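Local coordinates for histidine kinase (PDB 5DFY), which probably senses light through its phycocyanobilin-binding GAF domain, the part present here, and signals as a sensor kinase that phosphorylates protein histidine with ATP, at residues S67-L72 / A168-A173; V73-P78 / Q161-L166. All blocks are in the same frame, centred on the assembly; numbering follows the deposited sequence.

Contact 1: S67-L72 / A168-A173. With CYC (phycocyanobilin), chain B.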
loop_
_atom_site.group_PDB
_atom_site.type_symbol
_atom_site.label_atom_id
_atom_site.label_comp_id
_atom_site.label_asym_id
_atom_site.label_seq_id
_atom_site.Cartn_x
_atom_site.Cartn_y
_atom_site.Cartn_z
ATOM N N SER A 67 25.408 2.537 -9.117
ATOM C CA SER A 67 26.829 2.818 -8.949
ATOM C C SER A 67 27.040 4.155 -8.248
ATOM O O SER A 67 27.890 4.949 -8.646
ATOM C CB SER A 67 27.540 2.827 -10.304
ATOM O OG SER A 67 27.508 1.545 -10.887
ATOM N N CYS A 68 26.254 4.417 -7.218
ATOM C CA CYS A 68 26.432 5.605 -6.400
ATOM C C CYS A 68 27.319 5.225 -5.207
ATOM O O CYS A 68 27.718 4.072 -5.063
ATOM C CB CYS A 68 25.091 6.184 -5.951
ATOM S SG CYS A 68 24.037 5.071 -5.003
ATOM N N ASP A 69 27.643 6.205 -4.378
ATOM C CA ASP A 69 28.599 6.006 -3.291
ATOM C C ASP A 69 27.956 5.618 -1.966
ATOM O O ASP A 69 28.532 4.860 -1.181
ATOM C CB ASP A 69 29.424 7.268 -3.114
ATOM C CG ASP A 69 30.278 7.561 -4.322
ATOM O OD1 ASP A 69 30.912 6.608 -4.835
ATOM O OD2 ASP A 69 30.300 8.719 -4.760
ATOM N N ARG A 70 26.744 6.127 -1.721
ATOM C CA ARG A 70 26.031 5.863 -0.467
ATOM C C ARG A 70 24.546 5.771 -0.761
ATOM O O ARG A 70 24.073 6.450 -1.648
ATOM C CB ARG A 70 26.266 6.953 0.567
ATOM C CG ARG A 70 25.966 6.517 1.990
ATOM C CD ARG A 70 25.839 7.657 2.993
ATOM N NE ARG A 70 26.874 8.699 2.933
ATOM C CZ ARG A 70 28.062 8.650 3.531
ATOM N NH1 ARG A 70 28.873 9.677 3.382
ATOM N NH2 ARG A 70 28.446 7.609 4.253
ATOM N N VAL A 71 23.842 4.920 -0.018
ATOM C CA VAL A 71 22.375 4.859 -0.046
ATOM C C VAL A 71 21.895 4.915 1.393
ATOM O O VAL A 71 22.468 4.259 2.270
ATOM C CB VAL A 71 21.873 3.600 -0.728
ATOM C CG1 VAL A 71 20.349 3.500 -0.648
ATOM C CG2 VAL A 71 22.356 3.537 -2.160
ATOM N N LEU A 72 20.842 5.697 1.641
ATOM C CA LEU A 72 20.288 5.836 2.979
ATOM C C LEU A 72 18.783 5.611 2.971
ATOM O O LEU A 72 18.070 6.022 2.034
ATOM C CB LEU A 72 20.567 7.200 3.585
ATOM C CG LEU A 72 22.042 7.579 3.794
ATOM C CD1 LEU A 72 22.196 9.060 4.089
ATOM C CD2 LEU A 72 22.617 6.722 4.910
ATOM N N ALA A 168 19.910 8.211 -2.729
ATOM C CA ALA A 168 21.121 7.768 -3.407
ATOM C C ALA A 168 22.058 8.980 -3.544
ATOM O O ALA A 168 21.627 10.066 -3.936
ATOM C CB ALA A 168 20.794 7.181 -4.748
ATOM N N TYR A 169 23.338 8.780 -3.220
ATOM C CA TYR A 169 24.289 9.886 -3.064
ATOM C C TYR A 169 25.579 9.621 -3.794
ATOM O O TYR A 169 26.085 8.504 -3.789
ATOM C CB TYR A 169 24.594 10.125 -1.585
ATOM C CG TYR A 169 23.331 10.291 -0.776
ATOM C CD1 TYR A 169 22.692 11.515 -0.711
ATOM C CD2 TYR A 169 22.750 9.212 -0.137
ATOM C CE1 TYR A 169 21.507 11.668 0.008
ATOM C CE2 TYR A 169 21.584 9.351 0.583
ATOM C CZ TYR A 169 20.971 10.584 0.652
ATOM O OH TYR A 169 19.796 10.693 1.361
ATOM N N GLN A 170 26.091 10.671 -4.435
ATOM C CA GLN A 170 27.444 10.672 -4.976
ATOM C C GLN A 170 28.265 11.558 -4.073
ATOM O O GLN A 170 27.858 12.665 -3.759
ATOM C CB GLN A 170 27.471 11.173 -6.427
ATOM C CG GLN A 170 28.499 10.483 -7.305
ATOM C CD GLN A 170 28.110 9.058 -7.663
ATOM O OE1 GLN A 170 26.974 8.644 -7.452
ATOM N NE2 GLN A 170 29.044 8.307 -8.212
ATOM N N ASN A 171 29.437 11.070 -3.682
ATOM C CA ASN A 171 30.230 11.703 -2.632
ATOM C C ASN A 171 31.403 12.541 -3.102
ATOM O O ASN A 171 31.788 13.483 -2.414
ATOM C CB ASN A 171 30.789 10.648 -1.699
ATOM C CG ASN A 171 29.761 10.091 -0.760
ATOM O OD1 ASN A 171 28.572 10.034 -1.081
ATOM N ND2 ASN A 171 30.204 9.694 0.417
ATOM N N GLY A 172 31.962 12.188 -4.250
ATOM C CA GLY A 172 33.230 12.762 -4.682
ATOM C C GLY A 172 33.250 13.524 -5.981
ATOM O O GLY A 172 34.320 13.961 -6.421
ATOM N N ALA A 173 32.092 13.685 -6.609
ATOM C CA ALA A 173 31.974 14.399 -7.873
ATOM C C ALA A 173 30.506 14.703 -8.113
ATOM O O ALA A 173 29.628 14.015 -7.582
ATOM C CB ALA A 173 32.516 13.581 -9.012
HETATM C CHA CYC B . 15.046 21.006 1.803
HETATM N NA CYC B . 15.975 18.974 3.010
HETATM C C1A CYC B . 15.280 19.691 1.932
HETATM C C2A CYC B . 14.868 18.652 0.929
HETATM C C3A CYC B . 15.304 17.354 1.388
HETATM C C4A CYC B . 15.999 17.559 2.670
HETATM C CMA CYC B . 15.058 16.059 0.660
HETATM C CAA CYC B . 14.050 18.956 -0.314
HETATM C CBA CYC B . 12.615 19.010 0.252
HETATM C CGA CYC B . 11.507 19.396 -0.727
HETATM O O1A CYC B . 11.815 19.909 -1.826
HETATM O O2A CYC B . 10.271 19.231 -0.437
HETATM C CHB CYC B . 16.592 16.573 3.616
HETATM N NB CYC B . 17.641 15.035 1.933
HETATM C C1B CYC B . 17.082 15.395 3.266
HETATM C C2B CYC B . 17.196 14.227 4.146
HETATM C C3B CYC B . 17.796 13.183 3.431
HETATM C C4B CYC B . 18.117 13.638 2.060
HETATM C CMB CYC B . 16.723 14.218 5.584
HETATM C CAB CYC B . 18.105 11.785 3.953
HETATM C CBB CYC B . 17.230 10.759 3.248
HETATM O OB CYC B . 18.640 13.038 1.151
HETATM N NC CYC B . 18.003 21.418 6.412
HETATM C C1C CYC B . 18.889 21.182 7.243
HETATM C C2C CYC B . 19.092 22.552 8.261
HETATM C C3C CYC B . 17.970 23.212 8.161
HETATM C C4C CYC B . 17.457 22.847 6.671
HETATM C CMC CYC B . 19.525 22.104 9.704
HETATM C CAC CYC B . 18.014 24.827 8.363
HETATM C CBC CYC B . 18.204 25.122 9.833
HETATM O OC CYC B . 19.533 20.157 7.354
HETATM C CHD CYC B . 16.635 23.593 5.919
HETATM N ND CYC B . 15.997 21.892 4.091
HETATM C C1D CYC B . 16.101 23.161 4.591
HETATM C C2D CYC B . 15.633 24.053 3.669
HETATM C C3D CYC B . 15.219 23.345 2.589
HETATM C C4D CYC B . 15.445 21.998 2.857
HETATM C CMD CYC B . 15.592 25.558 3.895
HETATM C CAD CYC B . 14.620 23.910 1.326
HETATM C CBD CYC B . 15.664 24.003 0.232
HETATM C CGD CYC B . 16.719 25.027 0.613
HETATM O O1D CYC B . 17.888 24.671 0.923
HETATM O O2D CYC B . 16.440 26.257 0.633
HETATM O O HOH W 1 28.748 6.309 -10.924
HETATM O O HOH W 2 32.002 10.025 -6.288
HETATM O O HOH W 3 26.929 10.701 1.007
#

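Contact 2: V73-P78 / Q161-L166. With CYC (phycocyanobilin), chain B.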
loop_
_atom_site.group_PDB
_atom_site.type_symbol
_atom_site.label_atom_id
_atom_site.label_comp_id
_atom_site.label_asym_id
_atom_site.label_seq_id
_atom_site.Cartn_x
_atom_site.Cartn_y
_atom_site.Cartn_z
ATOM N N VAL A 73 18.326 4.962 4.034
ATOM C CA VAL A 73 16.900 4.834 4.338
ATOM C C VAL A 73 16.597 5.697 5.553
ATOM O O VAL A 73 17.218 5.532 6.603
ATOM C CB VAL A 73 16.515 3.374 4.612
ATOM C CG1 VAL A 73 15.003 3.274 4.933
ATOM C CG2 VAL A 73 16.849 2.481 3.420
ATOM N N TYR A 74 15.632 6.600 5.407
ATOM C CA TYR A 74 15.289 7.610 6.416
ATOM C C TYR A 74 13.819 7.461 6.715
ATOM O O TYR A 74 13.009 7.540 5.805
ATOM C CB TYR A 74 15.590 9.001 5.883
ATOM C CG TYR A 74 15.308 10.206 6.748
ATOM C CD1 TYR A 74 16.247 10.660 7.668
ATOM C CD2 TYR A 74 14.139 10.942 6.591
ATOM C CE1 TYR A 74 16.014 11.788 8.419
ATOM C CE2 TYR A 74 13.894 12.078 7.359
ATOM C CZ TYR A 74 14.844 12.499 8.250
ATOM O OH TYR A 74 14.630 13.620 9.021
ATOM N N ARG A 75 13.493 7.229 7.979
ATOM C CA ARG A 75 12.113 6.963 8.399
ATOM C C ARG A 75 11.573 8.149 9.171
ATOM O O ARG A 75 12.216 8.597 10.121
ATOM C CB ARG A 75 12.062 5.716 9.266
ATOM C CG ARG A 75 10.659 5.330 9.697
ATOM C CD ARG A 75 10.673 4.125 10.600
ATOM N NE ARG A 75 11.386 4.459 11.821
ATOM C CZ ARG A 75 12.034 3.592 12.590
ATOM N NH1 ARG A 75 12.060 2.302 12.286
ATOM N NH2 ARG A 75 12.664 4.032 13.667
ATOM N N PHE A 76 10.405 8.651 8.774
ATOM C CA PHE A 76 9.768 9.751 9.492
ATOM C C PHE A 76 9.202 9.344 10.849
ATOM O O PHE A 76 8.629 8.264 11.034
ATOM C CB PHE A 76 8.666 10.346 8.646
ATOM C CG PHE A 76 9.155 11.166 7.480
ATOM C CD1 PHE A 76 9.879 12.336 7.679
ATOM C CD2 PHE A 76 8.904 10.771 6.179
ATOM C CE1 PHE A 76 10.316 13.093 6.597
ATOM C CE2 PHE A 76 9.322 11.518 5.099
ATOM C CZ PHE A 76 10.047 12.682 5.304
ATOM N N ASN A 77 9.398 10.236 11.812
ATOM C CA ASN A 77 8.772 10.126 13.120
ATOM C C ASN A 77 7.409 10.773 13.036
ATOM O O ASN A 77 7.107 11.461 12.067
ATOM C CB ASN A 77 9.617 10.816 14.174
ATOM C CG ASN A 77 10.923 10.115 14.427
ATOM O OD1 ASN A 77 10.985 8.888 14.467
ATOM N ND2 ASN A 77 11.987 10.899 14.606
ATOM N N PRO A 78 6.579 10.579 14.066
ATOM C CA PRO A 78 5.244 11.176 14.004
ATOM C C PRO A 78 5.260 12.700 13.811
ATOM O O PRO A 78 4.377 13.211 13.126
ATOM C CB PRO A 78 4.639 10.777 15.353
ATOM C CG PRO A 78 5.283 9.449 15.644
ATOM C CD PRO A 78 6.710 9.617 15.175
ATOM N N GLN A 161 0.577 5.733 3.620
ATOM C CA GLN A 161 1.364 6.705 4.373
ATOM C C GLN A 161 2.754 6.992 3.817
ATOM O O GLN A 161 3.445 6.101 3.352
ATOM C CB GLN A 161 1.499 6.225 5.794
ATOM C CG GLN A 161 0.123 6.130 6.423
ATOM C CD GLN A 161 0.135 5.577 7.809
ATOM O OE1 GLN A 161 1.112 4.970 8.246
ATOM N NE2 GLN A 161 -0.972 5.774 8.522
ATOM N N LEU A 162 3.139 8.256 3.876
ATOM C CA LEU A 162 4.516 8.665 3.583
ATOM C C LEU A 162 5.364 8.268 4.772
ATOM O O LEU A 162 5.379 8.934 5.803
ATOM C CB LEU A 162 4.625 10.170 3.319
ATOM C CG LEU A 162 6.063 10.682 3.110
ATOM C CD1 LEU A 162 6.707 10.045 1.911
ATOM C CD2 LEU A 162 6.049 12.208 2.971
ATOM N N TRP A 163 6.062 7.151 4.623
ATOM C CA TRP A 163 6.761 6.526 5.717
ATOM C C TRP A 163 8.194 7.037 5.866
ATOM O O TRP A 163 8.730 7.097 6.969
ATOM C CB TRP A 163 6.741 5.019 5.477
ATOM C CG TRP A 163 7.610 4.166 6.337
ATOM C CD1 TRP A 163 7.239 3.472 7.451
ATOM C CD2 TRP A 163 8.996 3.864 6.124
ATOM N NE1 TRP A 163 8.308 2.764 7.947
ATOM C CE2 TRP A 163 9.399 2.994 7.155
ATOM C CE3 TRP A 163 9.933 4.243 5.161
ATOM C CZ2 TRP A 163 10.695 2.493 7.248
ATOM C CZ3 TRP A 163 11.215 3.750 5.261
ATOM C CH2 TRP A 163 11.590 2.894 6.302
ATOM N N GLY A 164 8.793 7.415 4.752
ATOM C CA GLY A 164 10.196 7.787 4.792
ATOM C C GLY A 164 10.707 8.151 3.418
ATOM O O GLY A 164 9.945 8.351 2.473
ATOM N N LEU A 165 12.032 8.208 3.324
ATOM C CA LEU A 165 12.752 8.585 2.123
ATOM C C LEU A 165 13.827 7.548 1.833
ATOM O O LEU A 165 14.388 6.958 2.748
ATOM C CB LEU A 165 13.415 9.956 2.258
ATOM C CG LEU A 165 12.534 11.117 2.703
ATOM C CD1 LEU A 165 13.366 12.385 2.882
ATOM C CD2 LEU A 165 11.456 11.363 1.701
ATOM N N LEU A 166 14.106 7.377 0.556
ATOM C CA LEU A 166 15.204 6.546 0.053
ATOM C C LEU A 166 16.125 7.448 -0.755
ATOM O O LEU A 166 15.700 8.050 -1.732
ATOM C CB LEU A 166 14.654 5.401 -0.805
ATOM C CG LEU A 166 15.690 4.459 -1.427
ATOM C CD1 LEU A 166 16.517 3.751 -0.383
ATOM C CD2 LEU A 166 14.975 3.439 -2.285
HETATM C CHA CYC B . 15.046 21.006 1.803
HETATM N NA CYC B . 15.975 18.974 3.010
HETATM C C1A CYC B . 15.280 19.691 1.932
HETATM C C2A CYC B . 14.868 18.652 0.929
HETATM C C3A CYC B . 15.304 17.354 1.388
HETATM C C4A CYC B . 15.999 17.559 2.670
HETATM C CMA CYC B . 15.058 16.059 0.660
HETATM C CAA CYC B . 14.050 18.956 -0.314
HETATM C CBA CYC B . 12.615 19.010 0.252
HETATM C CGA CYC B . 11.507 19.396 -0.727
HETATM O O1A CYC B . 11.815 19.909 -1.826
HETATM O O2A CYC B . 10.271 19.231 -0.437
HETATM C CHB CYC B . 16.592 16.573 3.616
HETATM N NB CYC B . 17.641 15.035 1.933
HETATM C C1B CYC B . 17.082 15.395 3.266
HETATM C C2B CYC B . 17.196 14.227 4.146
HETATM C C3B CYC B . 17.796 13.183 3.431
HETATM C C4B CYC B . 18.117 13.638 2.060
HETATM C CMB CYC B . 16.723 14.218 5.584
HETATM C CAB CYC B . 18.105 11.785 3.953
HETATM C CBB CYC B . 17.230 10.759 3.248
HETATM O OB CYC B . 18.640 13.038 1.151
HETATM N NC CYC B . 18.003 21.418 6.412
HETATM C C1C CYC B . 18.889 21.182 7.243
HETATM C C2C CYC B . 19.092 22.552 8.261
HETATM C C3C CYC B . 17.970 23.212 8.161
HETATM C C4C CYC B . 17.457 22.847 6.671
HETATM C CMC CYC B . 19.525 22.104 9.704
HETATM C CAC CYC B . 18.014 24.827 8.363
HETATM C CBC CYC B . 18.204 25.122 9.833
HETATM O OC CYC B . 19.533 20.157 7.354
HETATM C CHD CYC B . 16.635 23.593 5.919
HETATM N ND CYC B . 15.997 21.892 4.091
HETATM C C1D CYC B . 16.101 23.161 4.591
HETATM C C2D CYC B . 15.633 24.053 3.669
HETATM C C3D CYC B . 15.219 23.345 2.589
HETATM C C4D CYC B . 15.445 21.998 2.857
HETATM C CMD CYC B . 15.592 25.558 3.895
HETATM C CAD CYC B . 14.620 23.910 1.326
HETATM C CBD CYC B . 15.664 24.003 0.232
HETATM C CGD CYC B . 16.719 25.027 0.613
HETATM O O1D CYC B . 17.888 24.671 0.923
HETATM O O2D CYC B . 16.440 26.257 0.633
HETATM O O HOH W 4 7.327 6.464 9.320
#

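Contact 1: S67-L72 / A168-A173
Asp69 swings its CG opposite the carbonyl carbon and beside its backbone N (chi1 -65°), which carries the carboxylate to the main chain of Asn171. There Asp69 OD2 receives the N-H of Asn171 at 2.7 Å, almost straight, on the lone pair turned away from OD1. The same oxygen also accepts a hydrogen bond from a water that accepts from Gly172 N, so two donors grip it. The Asp69 and Asn171 side chains run antiparallel alongside one another, carboxylate and amide planes 73° apart. Tyr169 makes the same first turn (chi1 -52°) and runs its ring along the neighbouring strand: Arg70 O lies 3.4 Å from CD2 at the ring edge, and the Leu72 side chain stands roughly perpendicular to that of Tyr169, its CD1 3.6 Å from CE2. This ring reaches the chromophore pocket, where Tyr169 OH donates to phycocyanobilin OB at 2.6 Å; Thr153 OG1 is also hydrogen-bonded to the bilin. The two strands meet antiparallel within the GAF-domain sheet, broken by a classic beta bulge: Tyr169 O accepts from Asp69 N (2.8 Å) and Arg70 N (3.2 Å), while Tyr169 N returns a bond to Arg70 O. Arg70 bends at chi3, its guanidinium oblique to the Asn171 amide, two donors side by side without a bond; a water accepts from NE and lies close to Asn171 OD1. Arg70 NH2 salt-bridges Glu87, and NH1 hydrogen-bonds to Phe146 O. On the face of Val71 and Ala168, which pack against helix 50-66, Ala168 CB meets Cys68 SG from the preceding loop at 3.9 Å.

Contact 2: V73-P78 / Q161-L166
Tyr74 and Leu165 form a hydrogen-bonded antiparallel pair: Tyr74 N donates to Leu165 O at 3.0 Å, and Leu165 N to Tyr74 O at 2.7 Å. Two residues on, Phe76 N donates a hydrogen bond to Trp163 O at 2.9 Å, and a water bridges that oxygen to Phe76 O. Among the ring contacts, Arg75 CG lies anti to the backbone N (chi1 -177°), which puts it over one face of the Trp163 indole as a CH-pi contact, 4.0 Å from the six-ring centroid. Val73 CG1 meets the same indole in plane, at its CH2 edge (3.7 Å). An alanine in place of Trp163 would probably leave the Arg75 methylenes without their flat support and open a gap beside Val73 CG1. Apolar side chains make the remaining contacts: Phe76 CZ rests 3.9 Å from Leu165 CG and CE2 meets Leu162 CG; on the sheet face of Tyr74 and Leu165, the Tyr74 ring has the phycocyanobilin methyl CMB 3.7 Å above one face, offset toward its rim. The pair occupies the middle of the GAF sheet: strand 82-89 flanks 73-76, strand 150-158 flanks 161-166 with a classic bulge at Trp163 and Gly164 opposite Val156, and Leu166 packs against helix 179-203.

In the fold
Both contacts join strand 70-76 to strand 161-170, contact 1 where the former starts and the latter ends, contact 2 at the other ends. Contact 1 is the more buried, yet the more polar: a carboxylate, an arginine and waters work beside a bulge within the pair. Contact 2, only partly buried, relies on regular pairing with aromatic and aliphatic side chains; its bulge is shared with strand 150-158 instead. They meet where Leu166 CD1 packs 3.8 Å from Val71 CG1. Each sends a tyrosine to the same bilin, but Tyr169 grips a polar oxygen by a hydrogen bond, whereas Tyr74 offers a ring face to a methyl.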